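Local coordinates for 4-hydroxy-3-methylbut-2-enyl diphosphate reductase, apicoplast (Plasmodium falciparum, PDB 4N7B), which reduces (E)-4-hydroxy-3-methylbut-2-enyl diphosphate to isopentenyl and dimethylallyl diphosphate with an iron-sulfur cluster, the last step of the apicoplast MEP pathway, at residues E331-I336 / K376-T381; I426-D431 / R454-V459. All blocks are in the same frame, centred on the assembly; numbering follows the deposited sequence.

Interaction 1 (E331-I336 / K376-T381); sequences ENYDII and KLFYVT
Strands 334-338 and 377-381 run side by side and parallel in the middle of a four-stranded sheet. D334 pairs with L377, I335 with F378 and I336 with Y379. The backbone ladder begins where D334 N donates to K376 O at 3.0 Å. F378 N then donates to D334 O, and I336 N to F378 O at 2.8 Å. V380 N closes the ladder on I336 O, almost along the C=O axis (171°).

Y333, whose N closes the Schellman motif that ends helix 316-329, carries the main side-chain contact. Its CB lies near K376 O. CG sits anti to the carbonyl carbon (chi1 -79°), and the ring crosses K376 obliquely. Y333 CD2 meets F378 CB at 3.6 Å, while the carbonyl carbon of L377 lies at the ring edge. CE2 lies near L377 O and K376 CB. One ring face takes K376 CB, 3.8 Å from the Y333 ring centroid, in a CH-pi contact. CZ comes near K376 CD and NZ. At the tip, Y333 OH accepts a hydrogen bond from K376 NZ at 3.1 Å. The lysine chain bends at chi2 and chi3 to bring its amine there. E405 holds both tips, by a salt bridge to K376 NZ and a hydrogen bond to Y333 OH.

On the face shared by D334, I336, L377 and Y379, L377 CD2 packs on D334 CB at 3.7 Å. D334 OD2 is hydrogen-bonded to H358 NE2 on strand 357-360. The contact is thus a regular parallel ladder with a polar cluster at its entrance, where the E405 carboxylate probably offsets the K376 charge and the Y333 phenol bonds to both.

Interaction 2 (I426-D431 / R454-V459); sequences ICTKCD and RNVPAV. With SO4 (sulfate ion), chain D.
Apolar packing centres on V456, whose N closes the Schellman motif that ends helix 442-452. Its side chain points at the turn after helix 414-427. V456 CG1 lies 3.9 Å from C427 SG. The sulfur sits between the backbone N and the carbonyl carbon (chi1 69°), and C427 SG also meets R454 CB at 4.2 Å.

Carbon-to-carbonyl contacts come next. V456 CG1 is 3.4 Å from C427 O, and V456 CB is 4.0 Å from C430 O. T428 CG2, anti to its carbonyl carbon, lies 4.0 Å from R454 O. P457 CD rests 3.5 Å from D431 O.

No hydrogen bond crosses between the segments. C427 to C430 form a type I turn, in which C430 N donates to C427 O at 2.9 Å. D431 reaches outside, where its OD2 accepts from the backbone N of N476 and K477.

The charged group is R454, bent at chi3. Its NH2 forms a salt bridge with D388, and its NE bonds S450 O. R454 NH1 makes a weak hydrogen bond of 3.5 Å to O2 of a sulfate, probably from the crystallisation liquor.

Two helix-to-strand turns of a parallel alpha/beta domain therefore meet, just before neighbouring strands 432-436 and 458-461. Direct contact between them is van der Waals only, and backbone bonding of P457 to T433 begins the strand pairing that follows.

In the fold
Interaction 1 lies along two strands and interaction 2 at the turns before two strands, in different parallel sheets. Interaction 1 is the more buried. It joins two central strands of the four-stranded sheet through backbone hydrogen bonds, with a charged cluster at the exposed end near K376. At its far end, the V380 side chain is about 8 Å from that of E345, the proton donor by similarity, and about 12 Å from the iron-sulfur cluster. Interaction 2 is partly buried and lies away from the annotated sites. It precedes edge strand 458-461 and its neighbour 432-436, and is made by van der Waals contact, side chains on side chains and on turn carbonyls. The nearest atoms of the two contacts are about 16 Å apart.

Interaction 1 (E331-I336 / K376-T381)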
ATOM      1  N   GLU A 331      15.200   1.264 -23.169  1.00 43.84           N
ATOM      2  CA  GLU A 331      15.001   2.148 -24.314  1.00 41.20           C
ATOM      3  C   GLU A 331      15.827   3.437 -24.154  1.00 44.45           C
ATOM      4  O   GLU A 331      15.701   4.384 -24.935  1.00 43.70           O
ATOM      5  CB  GLU A 331      13.516   2.453 -24.493  1.00 38.92           C
ATOM      6  CG  GLU A 331      12.692   1.252 -24.977  1.00 38.99           C
ATOM      7  CD  GLU A 331      11.189   1.452 -24.823  1.00 47.46           C
ATOM      8  OE1 GLU A 331      10.761   2.570 -24.484  1.00 51.11           O
ATOM      9  OE2 GLU A 331      10.428   0.482 -25.023  1.00 54.20           O
ATOM     10  N   ASN A 332      16.707   3.426 -23.157  1.00 41.94           N
ATOM     11  CA  ASN A 332      17.588   4.555 -22.843  1.00 44.19           C
ATOM     12  C   ASN A 332      16.865   5.823 -22.359  1.00 46.84           C
ATOM     13  O   ASN A 332      17.266   6.943 -22.692  1.00 48.09           O
ATOM     14  CB  ASN A 332      18.483   4.895 -24.032  1.00 43.92           C
ATOM     15  CG  ASN A 332      19.715   5.672 -23.616  1.00 55.21           C
ATOM     16  OD1 ASN A 332      20.330   5.362 -22.592  1.00 58.01           O
ATOM     17  ND2 ASN A 332      20.080   6.698 -24.398  1.00 54.41           N
ATOM     18  N   TYR A 333      15.797   5.637 -21.591  1.00 41.31           N
ATOM     19  CA  TYR A 333      15.186   6.728 -20.861  1.00 38.75           C
ATOM     20  C   TYR A 333      15.864   6.815 -19.510  1.00 42.57           C
ATOM     21  O   TYR A 333      16.292   5.808 -18.960  1.00 42.70           O
ATOM     22  CB  TYR A 333      13.714   6.442 -20.583  1.00 35.58           C
ATOM     23  CG  TYR A 333      12.747   6.679 -21.718  1.00 37.63           C
ATOM     24  CD1 TYR A 333      12.733   5.860 -22.839  1.00 36.67           C
ATOM     25  CD2 TYR A 333      11.802   7.689 -21.635  1.00 40.61           C
ATOM     26  CE1 TYR A 333      11.823   6.060 -23.850  1.00 41.47           C
ATOM     27  CE2 TYR A 333      10.890   7.902 -22.643  1.00 40.84           C
ATOM     28  CZ  TYR A 333      10.892   7.080 -23.747  1.00 44.05           C
ATOM     29  OH  TYR A 333       9.976   7.302 -24.763  1.00 44.11           O
ATOM     30  N   ASP A 334      15.944   8.009 -18.951  1.00 39.00           N
ATOM     31  CA  ASP A 334      16.249   8.106 -17.543  1.00 45.59           C
ATOM     32  C   ASP A 334      14.905   8.132 -16.865  1.00 38.28           C
ATOM     33  O   ASP A 334      13.930   8.590 -17.447  1.00 33.25           O
ATOM     34  CB  ASP A 334      17.060   9.352 -17.216  1.00 46.57           C
ATOM     35  CG  ASP A 334      18.542   9.053 -17.073  1.00 52.94           C
ATOM     36  OD1 ASP A 334      19.071   8.270 -17.892  1.00 52.26           O
ATOM     37  OD2 ASP A 334      19.175   9.587 -16.136  1.00 59.54           O
ATOM     38  N   ILE A 335      14.845   7.633 -15.641  1.00 41.97           N
ATOM     39  CA  ILE A 335      13.568   7.451 -14.984  1.00 39.54           C
ATOM     40  C   ILE A 335      13.456   8.283 -13.726  1.00 41.00           C
ATOM     41  O   ILE A 335      14.341   8.239 -12.873  1.00 43.40           O
ATOM     42  CB  ILE A 335      13.352   5.984 -14.627  1.00 37.23           C
ATOM     43  CG1 ILE A 335      12.825   5.229 -15.854  1.00 43.49           C
ATOM     44  CG2 ILE A 335      12.329   5.854 -13.514  1.00 36.98           C
ATOM     45  CD1 ILE A 335      13.781   4.246 -16.394  1.00 43.44           C
ATOM     46  N   ILE A 336      12.367   9.038 -13.610  1.00 36.04           N
ATOM     47  CA  ILE A 336      12.106   9.797 -12.393  1.00 35.93           C
ATOM     48  C   ILE A 336      11.076   9.055 -11.568  1.00 36.12           C
ATOM     49  O   ILE A 336       9.986   8.785 -12.036  1.00 32.87           O
ATOM     50  CB  ILE A 336      11.589  11.213 -12.672  1.00 33.83           C
ATOM     51  CG1 ILE A 336      12.741  12.169 -12.978  1.00 48.25           C
ATOM     52  CG2 ILE A 336      10.957  11.782 -11.432  1.00 33.33           C
ATOM     53  CD1 ILE A 336      13.439  11.912 -14.248  1.00 41.15           C
ATOM     54  N   LYS A 376      15.513  11.543 -23.194  1.00 49.53           N
ATOM     55  CA  LYS A 376      14.162  11.077 -22.971  1.00 50.57           C
ATOM     56  C   LYS A 376      13.939  10.727 -21.497  1.00 46.59           C
ATOM     57  O   LYS A 376      14.758  10.048 -20.865  1.00 44.77           O
ATOM     58  CB  LYS A 376      13.896   9.875 -23.862  1.00 49.46           C
ATOM     59  CG  LYS A 376      14.152  10.156 -25.333  1.00 56.21           C
ATOM     60  CD  LYS A 376      13.049   9.561 -26.191  1.00 57.18           C
ATOM     61  CE  LYS A 376      11.752  10.381 -26.089  1.00 64.01           C
ATOM     62  NZ  LYS A 376      10.573   9.667 -26.687  1.00 67.59           N
ATOM     63  N   LEU A 377      12.822  11.189 -20.953  1.00 43.51           N
ATOM     64  CA  LEU A 377      12.526  10.981 -19.544  1.00 41.98           C
ATOM     65  C   LEU A 377      11.177  10.333 -19.387  1.00 40.09           C
ATOM     66  O   LEU A 377      10.251  10.608 -20.140  1.00 39.96           O
ATOM     67  CB  LEU A 377      12.528  12.307 -18.781  1.00 42.42           C
ATOM     68  CG  LEU A 377      13.853  13.076 -18.834  1.00 47.67           C
ATOM     69  CD1 LEU A 377      13.702  14.407 -18.110  1.00 52.11           C
ATOM     70  CD2 LEU A 377      14.992  12.251 -18.235  1.00 49.26           C
ATOM     71  N   PHE A 378      11.077   9.489 -18.373  1.00 42.34           N
ATOM     72  CA  PHE A 378       9.866   8.757 -18.078  1.00 40.37           C
ATOM     73  C   PHE A 378       9.709   8.813 -16.572  1.00 43.16           C
ATOM     74  O   PHE A 378      10.676   8.582 -15.840  1.00 42.40           O
ATOM     75  CB  PHE A 378      10.031   7.310 -18.522  1.00 37.67           C
ATOM     76  CG  PHE A 378       8.737   6.523 -18.586  1.00 36.30           C
ATOM     77  CD1 PHE A 378       7.924   6.587 -19.712  1.00 37.62           C
ATOM     78  CD2 PHE A 378       8.350   5.698 -17.536  1.00 34.03           C
ATOM     79  CE1 PHE A 378       6.745   5.854 -19.785  1.00 39.58           C
ATOM     80  CE2 PHE A 378       7.168   4.953 -17.609  1.00 35.32           C
ATOM     81  CZ  PHE A 378       6.370   5.036 -18.730  1.00 39.40           C
ATOM     82  N   TYR A 379       8.516   9.139 -16.095  1.00 34.83           N
ATOM     83  CA  TYR A 379       8.305   9.149 -14.673  1.00 33.93           C
ATOM     84  C   TYR A 379       7.319   8.090 -14.251  1.00 32.33           C
ATOM     85  O   TYR A 379       6.474   7.643 -15.010  1.00 31.78           O
ATOM     86  CB  TYR A 379       7.883  10.534 -14.162  1.00 35.57           C
ATOM     87  CG  TYR A 379       6.410  10.900 -14.310  1.00 35.68           C
ATOM     88  CD1 TYR A 379       5.470  10.479 -13.375  1.00 32.13           C
ATOM     89  CD2 TYR A 379       5.968  11.705 -15.364  1.00 35.51           C
ATOM     90  CE1 TYR A 379       4.134  10.823 -13.495  1.00 32.92           C
ATOM     91  CE2 TYR A 379       4.634  12.056 -15.489  1.00 33.37           C
ATOM     92  CZ  TYR A 379       3.723  11.607 -14.550  1.00 34.40           C
ATOM     93  OH  TYR A 379       2.388  11.938 -14.658  1.00 44.53           O
ATOM     94  N   VAL A 380       7.425   7.736 -12.987  1.00 31.74           N
ATOM     95  CA  VAL A 380       6.696   6.642 -12.423  1.00 31.48           C
ATOM     96  C   VAL A 380       6.497   7.065 -10.966  1.00 35.99           C
ATOM     97  O   VAL A 380       7.194   7.976 -10.503  1.00 32.20           O
ATOM     98  CB  VAL A 380       7.550   5.372 -12.640  1.00 36.15           C
ATOM     99  CG1 VAL A 380       7.961   4.731 -11.347  1.00 38.85           C
ATOM    100  CG2 VAL A 380       6.847   4.428 -13.558  1.00 36.59           C
ATOM    101  N   THR A 381       5.565   6.452 -10.235  1.00 35.32           N
ATOM    102  CA  THR A 381       5.342   6.851  -8.849  1.00 28.59           C
ATOM    103  C   THR A 381       5.128   5.657  -7.933  1.00 31.66           C
ATOM    104  O   THR A 381       4.770   4.560  -8.369  1.00 34.06           O
ATOM    105  CB  THR A 381       4.132   7.831  -8.679  1.00 28.08           C
ATOM    106  OG1 THR A 381       2.895   7.118  -8.640  1.00 38.10           O
ATOM    107  CG2 THR A 381       4.077   8.828  -9.801  1.00 31.46           C
TER
HETATM  108  O   HOH W   1      17.363   9.609 -24.444  1.00 68.65           O

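Interaction 2 (I426-D431 / R454-V459)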
ATOM      1  N   ILE A 426     -16.977  12.708   1.076  1.00 28.45           N
ATOM      2  CA  ILE A 426     -17.815  12.771   2.264  1.00 25.31           C
ATOM      3  C   ILE A 426     -17.190  13.554   3.429  1.00 30.42           C
ATOM      4  O   ILE A 426     -17.928  14.148   4.204  1.00 25.14           O
ATOM      5  CB  ILE A 426     -18.228  11.349   2.759  1.00 29.55           C
ATOM      6  CG1 ILE A 426     -19.276  11.439   3.863  1.00 25.95           C
ATOM      7  CG2 ILE A 426     -17.037  10.613   3.304  1.00 28.75           C
ATOM      8  CD1 ILE A 426     -20.528  12.216   3.476  1.00 29.70           C
ATOM      9  N   CYS A 427     -15.860  13.587   3.557  1.00 28.85           N
ATOM     10  CA  CYS A 427     -15.257  14.145   4.781  1.00 31.80           C
ATOM     11  C   CYS A 427     -15.715  15.589   5.068  1.00 29.67           C
ATOM     12  O   CYS A 427     -15.809  15.981   6.222  1.00 30.75           O
ATOM     13  CB  CYS A 427     -13.719  14.052   4.764  1.00 23.42           C
ATOM     14  SG  CYS A 427     -12.965  15.132   3.559  1.00 31.10           S
ATOM     15  N   THR A 428     -16.046  16.366   4.041  1.00 27.36           N
ATOM     16  CA  THR A 428     -16.398  17.776   4.255  1.00 31.44           C
ATOM     17  C   THR A 428     -17.798  18.014   4.801  1.00 37.34           C
ATOM     18  O   THR A 428     -18.163  19.152   5.042  1.00 37.02           O
ATOM     19  CB  THR A 428     -16.200  18.626   2.975  1.00 36.27           C
ATOM     20  OG1 THR A 428     -16.971  18.077   1.902  1.00 42.54           O
ATOM     21  CG2 THR A 428     -14.733  18.625   2.592  1.00 41.57           C
ATOM     22  N   LYS A 429     -18.577  16.953   4.998  1.00 35.43           N
ATOM     23  CA  LYS A 429     -19.843  17.046   5.729  1.00 30.04           C
ATOM     24  C   LYS A 429     -19.607  16.763   7.209  1.00 31.02           C
ATOM     25  O   LYS A 429     -20.515  16.879   8.025  1.00 39.90           O
ATOM     26  CB  LYS A 429     -20.838  16.006   5.206  1.00 40.69           C
ATOM     27  CG  LYS A 429     -21.678  16.485   4.051  1.00 53.18           C
ATOM     28  CD  LYS A 429     -21.228  15.860   2.738  1.00 61.91           C
ATOM     29  CE  LYS A 429     -21.252  16.888   1.608  1.00 66.82           C
ATOM     30  NZ  LYS A 429     -22.613  17.467   1.396  1.00 67.22           N
ATOM     31  N   CYS A 430     -18.384  16.353   7.534  1.00 25.28           N
ATOM     32  CA  CYS A 430     -18.051  15.819   8.859  1.00 26.36           C
ATOM     33  C   CYS A 430     -17.171  16.761   9.701  1.00 26.94           C
ATOM     34  O   CYS A 430     -16.551  17.675   9.180  1.00 27.74           O
ATOM     35  CB  CYS A 430     -17.337  14.482   8.703  1.00 21.83           C
ATOM     36  SG  CYS A 430     -18.351  13.183   7.862  1.00 33.63           S
ATOM     37  N   ASP A 431     -17.126  16.493  11.005  1.00 28.85           N
ATOM     38  CA  ASP A 431     -16.337  17.249  11.967  1.00 25.87           C
ATOM     39  C   ASP A 431     -15.021  16.532  12.258  1.00 29.99           C
ATOM     40  O   ASP A 431     -14.059  17.138  12.712  1.00 36.37           O
ATOM     41  CB  ASP A 431     -17.124  17.375  13.265  1.00 25.57           C
ATOM     42  CG  ASP A 431     -18.513  17.954  13.051  1.00 38.19           C
ATOM     43  OD1 ASP A 431     -18.628  19.044  12.453  1.00 35.88           O
ATOM     44  OD2 ASP A 431     -19.498  17.313  13.475  1.00 40.80           O
ATOM     45  N   ARG A 454      -8.330  19.129   3.351  1.00 31.32           N
ATOM     46  CA  ARG A 454      -9.704  19.550   3.059  1.00 27.93           C
ATOM     47  C   ARG A 454     -10.361  20.154   4.324  1.00 28.20           C
ATOM     48  O   ARG A 454     -11.578  20.332   4.398  1.00 33.01           O
ATOM     49  CB  ARG A 454     -10.495  18.391   2.439  1.00 25.34           C
ATOM     50  CG  ARG A 454     -10.500  18.425   0.907  1.00 25.50           C
ATOM     51  CD  ARG A 454     -10.797  17.001   0.211  1.00 26.25           C
ATOM     52  NE  ARG A 454      -9.503  16.359   0.120  1.00 46.34           N
ATOM     53  CZ  ARG A 454      -8.783  16.195  -0.979  1.00 34.87           C
ATOM     54  NH1 ARG A 454      -9.237  16.524  -2.172  1.00 28.25           N
ATOM     55  NH2 ARG A 454      -7.589  15.648  -0.857  1.00 33.69           N
ATOM     56  N   ASN A 455      -9.517  20.494   5.300  1.00 26.18           N
ATOM     57  CA  ASN A 455      -9.924  21.210   6.505  1.00 31.43           C
ATOM     58  C   ASN A 455     -10.776  20.394   7.480  1.00 33.48           C
ATOM     59  O   ASN A 455     -11.392  20.950   8.375  1.00 33.19           O
ATOM     60  CB  ASN A 455     -10.639  22.507   6.143  1.00 29.16           C
ATOM     61  CG  ASN A 455      -9.775  23.425   5.326  1.00 32.54           C
ATOM     62  OD1 ASN A 455      -8.549  23.427   5.452  1.00 31.85           O
ATOM     63  ND2 ASN A 455     -10.399  24.212   4.478  1.00 42.62           N
ATOM     64  N   VAL A 456     -10.796  19.079   7.349  1.00 33.75           N
ATOM     65  CA  VAL A 456     -11.439  18.301   8.400  1.00 28.29           C
ATOM     66  C   VAL A 456     -10.430  17.451   9.184  1.00 28.02           C
ATOM     67  O   VAL A 456      -9.706  16.623   8.629  1.00 27.46           O
ATOM     68  CB  VAL A 456     -12.712  17.552   7.899  1.00 37.20           C
ATOM     69  CG1 VAL A 456     -12.882  17.730   6.417  1.00 32.55           C
ATOM     70  CG2 VAL A 456     -12.751  16.103   8.344  1.00 35.43           C
ATOM     71  N   PRO A 457     -10.349  17.714  10.488  1.00 26.20           N
ATOM     72  CA  PRO A 457      -9.393  17.052  11.375  1.00 26.55           C
ATOM     73  C   PRO A 457      -9.497  15.547  11.228  1.00 30.99           C
ATOM     74  O   PRO A 457     -10.584  15.019  11.002  1.00 24.57           O
ATOM     75  CB  PRO A 457      -9.840  17.493  12.768  1.00 30.74           C
ATOM     76  CG  PRO A 457     -10.608  18.749  12.559  1.00 28.51           C
ATOM     77  CD  PRO A 457     -11.259  18.616  11.217  1.00 30.33           C
ATOM     78  N   ALA A 458      -8.376  14.856  11.355  1.00 27.83           N
ATOM     79  CA  ALA A 458      -8.353  13.439  11.071  1.00 24.34           C
ATOM     80  C   ALA A 458      -7.318  12.770  11.958  1.00 27.42           C
ATOM     81  O   ALA A 458      -6.348  13.396  12.366  1.00 28.24           O
ATOM     82  CB  ALA A 458      -8.019  13.213   9.622  1.00 23.41           C
ATOM     83  N   VAL A 459      -7.547  11.506  12.268  1.00 27.00           N
ATOM     84  CA  VAL A 459      -6.650  10.752  13.122  1.00 27.85           C
ATOM     85  C   VAL A 459      -6.543   9.356  12.562  1.00 27.74           C
ATOM     86  O   VAL A 459      -7.516   8.814  12.054  1.00 30.34           O
ATOM     87  CB  VAL A 459      -7.173  10.619  14.590  1.00 36.96           C
ATOM     88  CG1 VAL A 459      -7.136  11.934  15.293  1.00 44.31           C
ATOM     89  CG2 VAL A 459      -8.596  10.049  14.607  1.00 39.99           C
TER
HETATM   90  S   SO4 D 403     -11.989  17.598  -4.161  0.93107.99           S
HETATM   91  O1  SO4 D 403     -13.059  17.844  -5.126  0.93111.02           O
HETATM   92  O2  SO4 D 403     -12.568  17.308  -2.851  0.93100.51           O
HETATM   93  O3  SO4 D 403     -11.186  16.461  -4.603  0.93100.28           O
HETATM   94  O4  SO4 D 403     -11.145  18.788  -4.067  0.93114.66           O